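PDB 6AVX: carboxylesterase SOBER1 from Arabidopsis thaliana, which hydrolyses carboxylic esters with a preference for short acyl chains, shows phospholipase A2 activity and suppresses the hypersensitive response triggered by the bacterial effector AvrBsT. Local coordinates for residues V118-K123 and V135-S140. The protein carries 1 engineered substitution. Residues are numbered along the deposited sequence; the frame is centred on the assembly and turned at random.
Sequences VLLYPK and VPFTSS
In this alpha/beta hydrolase the C-terminal part of helix 109-120 presents Leu119 and Leu120 to the ring of Phe137, which reaches back from the loop that follows strand 127-131. One aromatic side chain can bridge a helix and a loop whose backbones stay well apart: the closest CA atoms of the two segments, those of Leu119 and Val135, are 11.0 Å apart. Leu119 meets the ring at its rim, with CD1 lying near the ring plane and 4.2 Å from Phe137 CZ. Leu120 approaches from an oblique direction, and its CD1 comes to 4.3 Å from Phe137 CE2. No hydrogen bond links the segments, and the junction is wholly apolar and modest, burying 102 Å² in all. Phe137 holds CG between its own backbone N and carbonyl carbon (chi1 38°), and from there the ring extends toward the helix. One face of the ring is overlaid near its rim by CD of the preceding Pro136, 4.1 Å above the plane. Helix 109-120 follows the nucleophile elbow, where Ser108 is the probable nucleophile of the charge-relay triad, but the contact belongs to the far end of this helix and lies away from the probable catalytic residues Ser108, Asp162 and His194. The leucines are flanked by the loop residue Phe145, which touches both, by Leu79 and His86 of helix 75-94, which pack against Leu120, and by Leu177 of helix 173-180, against Leu119. Just beyond the ring the loop turns polar: Thr138 OG1 accepts a hydrogen bond from Ser140 N at 3.1 Å, an ST turn that leads into the 3-10 segment beginning at Ser139.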
ATOM      1  N   VAL A 118      -4.123  -1.945  -5.963  1.00  5.16           N
ATOM      2  CA  VAL A 118      -5.325  -2.714  -5.677  1.00  5.50           C
ATOM      3  C   VAL A 118      -6.517  -2.143  -6.431  1.00  6.02           C
ATOM      4  O   VAL A 118      -7.305  -2.890  -7.034  1.00  6.55           O
ATOM      5  CB  VAL A 118      -5.567  -2.760  -4.162  1.00  7.92           C
ATOM      6  CG1 VAL A 118      -6.961  -3.272  -3.857  1.00  8.59           C
ATOM      7  CG2 VAL A 118      -4.475  -3.582  -3.473  1.00  8.04           C
ATOM      8  N   LEU A 119      -6.668  -0.822  -6.412  1.00  5.30           N
ATOM      9  CA  LEU A 119      -7.877  -0.218  -6.973  1.00  6.03           C
ATOM     10  C   LEU A 119      -7.927  -0.314  -8.489  1.00  5.58           C
ATOM     11  O   LEU A 119      -9.016  -0.193  -9.069  1.00  6.30           O
ATOM     12  CB  LEU A 119      -7.988   1.253  -6.555  1.00  8.05           C
ATOM     13  CG  LEU A 119      -8.131   1.544  -5.061  1.00 11.46           C
ATOM     14  CD1 LEU A 119      -8.055   3.044  -4.777  1.00 14.41           C
ATOM     15  CD2 LEU A 119      -9.424   0.971  -4.542  1.00 21.45           C
ATOM     16  N   LEU A 120      -6.792  -0.497  -9.137  1.00  5.40           N
ATOM     17  CA  LEU A 120      -6.749  -0.623 -10.586  1.00  5.73           C
ATOM     18  C   LEU A 120      -6.637  -2.067 -11.055  1.00  6.19           C
ATOM     19  O   LEU A 120      -6.612  -2.307 -12.263  1.00  6.12           O
ATOM     20  CB  LEU A 120      -5.601   0.216 -11.158  1.00  5.82           C
ATOM     21  CG  LEU A 120      -5.875   1.720 -11.097  1.00  6.35           C
ATOM     22  CD1 LEU A 120      -4.593   2.516 -11.258  1.00  7.72           C
ATOM     23  CD2 LEU A 120      -6.902   2.141 -12.178  1.00  7.61           C
ATOM     24  N   TYR A 121      -6.552  -3.034 -10.147  1.00  5.99           N
ATOM     25  CA  TYR A 121      -6.379  -4.416 -10.580  1.00  5.21           C
ATOM     26  C   TYR A 121      -7.716  -4.979 -11.084  1.00  6.43           C
ATOM     27  O   TYR A 121      -8.765  -4.693 -10.503  1.00  7.14           O
ATOM     28  CB  TYR A 121      -5.845  -5.292  -9.422  1.00  6.39           C
ATOM     29  CG  TYR A 121      -5.225  -6.547  -9.979  1.00  4.94           C
ATOM     30  CD1 TYR A 121      -5.814  -7.798  -9.807  1.00  5.91           C
ATOM     31  CD2 TYR A 121      -4.076  -6.481 -10.741  1.00  6.51           C
ATOM     32  CE1 TYR A 121      -5.276  -8.922 -10.378  1.00  6.23           C
ATOM     33  CE2 TYR A 121      -3.527  -7.614 -11.325  1.00  7.11           C
ATOM     34  CZ  TYR A 121      -4.142  -8.836 -11.130  1.00  6.75           C
ATOM     35  OH  TYR A 121      -3.612  -9.975 -11.718  1.00  8.29           O
ATOM     36  N   PRO A 122      -7.717  -5.779 -12.164  1.00  5.64           N
ATOM     37  CA  PRO A 122      -9.003  -6.224 -12.733  1.00  5.90           C
ATOM     38  C   PRO A 122      -9.774  -7.208 -11.888  1.00  6.21           C
ATOM     39  O   PRO A 122     -10.956  -7.439 -12.181  1.00  7.87           O
ATOM     40  CB  PRO A 122      -8.606  -6.850 -14.073  1.00  7.64           C
ATOM     41  CG  PRO A 122      -7.309  -6.215 -14.430  1.00  9.74           C
ATOM     42  CD  PRO A 122      -6.608  -5.985 -13.111  1.00  7.97           C
ATOM     43  N   LYS A 123      -9.158  -7.815 -10.876  1.00  6.41           N
ATOM     44  CA  LYS A 123      -9.778  -8.843 -10.054  1.00  5.87           C
ATOM     45  C   LYS A 123      -9.801  -8.438  -8.585  1.00  7.14           C
ATOM     46  O   LYS A 123      -8.970  -7.646  -8.130  1.00  6.83           O
ATOM     47  CB  LYS A 123      -9.020 -10.158 -10.206  1.00  9.10           C
ATOM     48  CG  LYS A 123      -9.064 -10.639 -11.662  1.00 11.18           C
ATOM     49  CD  LYS A 123      -8.276 -11.891 -11.889  1.00 13.14           C
ATOM     50  CE  LYS A 123      -8.313 -12.286 -13.365  1.00 16.59           C
ATOM     51  NZ  LYS A 123      -7.400 -13.408 -13.638  1.00 18.32           N
ATOM     52  N   VAL A 135      -3.381   9.120  -0.797  1.00  8.31           N
ATOM     53  CA  VAL A 135      -4.078   8.855  -2.050  1.00  8.44           C
ATOM     54  C   VAL A 135      -3.250   9.462  -3.177  1.00  8.21           C
ATOM     55  O   VAL A 135      -3.106  10.690  -3.222  1.00  8.64           O
ATOM     56  CB  VAL A 135      -5.497   9.431  -2.034  1.00 10.39           C
ATOM     57  CG1 VAL A 135      -6.207   9.110  -3.343  1.00 11.60           C
ATOM     58  CG2 VAL A 135      -6.282   8.849  -0.867  1.00 11.39           C
ATOM     59  N   PRO A 136      -2.678   8.660  -4.088  1.00  8.39           N
ATOM     60  CA  PRO A 136      -1.673   9.199  -5.005  1.00  8.94           C
ATOM     61  C   PRO A 136      -2.232   9.624  -6.344  1.00  8.70           C
ATOM     62  O   PRO A 136      -1.495   9.702  -7.328  1.00 12.52           O
ATOM     63  CB  PRO A 136      -0.707   8.024  -5.165  1.00 11.08           C
ATOM     64  CG  PRO A 136      -1.601   6.879  -5.159  1.00  9.48           C
ATOM     65  CD  PRO A 136      -2.685   7.186  -4.150  1.00  9.75           C
ATOM     66  N   PHE A 137      -3.516   9.927  -6.382  1.00  9.22           N
ATOM     67  CA  PHE A 137      -4.155  10.402  -7.599  1.00  8.95           C
ATOM     68  C   PHE A 137      -5.421  11.149  -7.214  1.00 10.05           C
ATOM     69  O   PHE A 137      -5.840  11.143  -6.063  1.00 10.81           O
ATOM     70  CB  PHE A 137      -4.370   9.277  -8.637  1.00 12.35           C
ATOM     71  CG  PHE A 137      -4.773   7.919  -8.069  1.00  9.71           C
ATOM     72  CD1 PHE A 137      -5.644   7.804  -7.001  1.00 11.51           C
ATOM     73  CD2 PHE A 137      -4.308   6.754  -8.662  1.00 12.17           C
ATOM     74  CE1 PHE A 137      -6.016   6.542  -6.521  1.00 11.36           C
ATOM     75  CE2 PHE A 137      -4.680   5.511  -8.205  1.00 11.34           C
ATOM     76  CZ  PHE A 137      -5.536   5.402  -7.134  1.00 11.46           C
ATOM     77  N   THR A 138      -6.009  11.839  -8.195  1.00 10.30           N
ATOM     78  CA  THR A 138      -7.244  12.579  -7.990  1.00 10.94           C
ATOM     79  C   THR A 138      -8.438  11.685  -8.307  1.00  9.64           C
ATOM     80  O   THR A 138      -8.300  10.551  -8.783  1.00  9.87           O
ATOM     81  CB  THR A 138      -7.328  13.817  -8.887  1.00 10.96           C
ATOM     82  OG1 THR A 138      -7.582  13.398 -10.230  1.00 12.43           O
ATOM     83  CG2 THR A 138      -6.050  14.666  -8.835  1.00 14.47           C
ATOM     84  N   SER A 139      -9.637  12.210  -8.072  1.00 10.22           N
ATOM     85  CA  SER A 139     -10.845  11.466  -8.378  1.00  9.95           C
ATOM     86  C   SER A 139     -11.034  11.221  -9.875  1.00  8.03           C
ATOM     87  O   SER A 139     -11.890  10.417 -10.236  1.00 10.03           O
ATOM     88  CB  SER A 139     -12.062  12.188  -7.824  1.00 13.32           C
ATOM     89  OG  SER A 139     -12.135  13.470  -8.392  1.00 19.40           O
ATOM     90  N   SER A 140     -10.251  11.853 -10.749  1.00  7.91           N
ATOM     91  CA  SER A 140     -10.353  11.581 -12.186  1.00 10.74           C
ATOM     92  C   SER A 140     -10.099  10.115 -12.512  1.00  9.62           C
ATOM     93  O   SER A 140     -10.600   9.626 -13.534  1.00  9.48           O
ATOM     94  CB  SER A 140      -9.380  12.452 -12.986  1.00 10.87           C
ATOM     95  OG  SER A 140      -8.044  12.125 -12.698  1.00 16.19           O
TER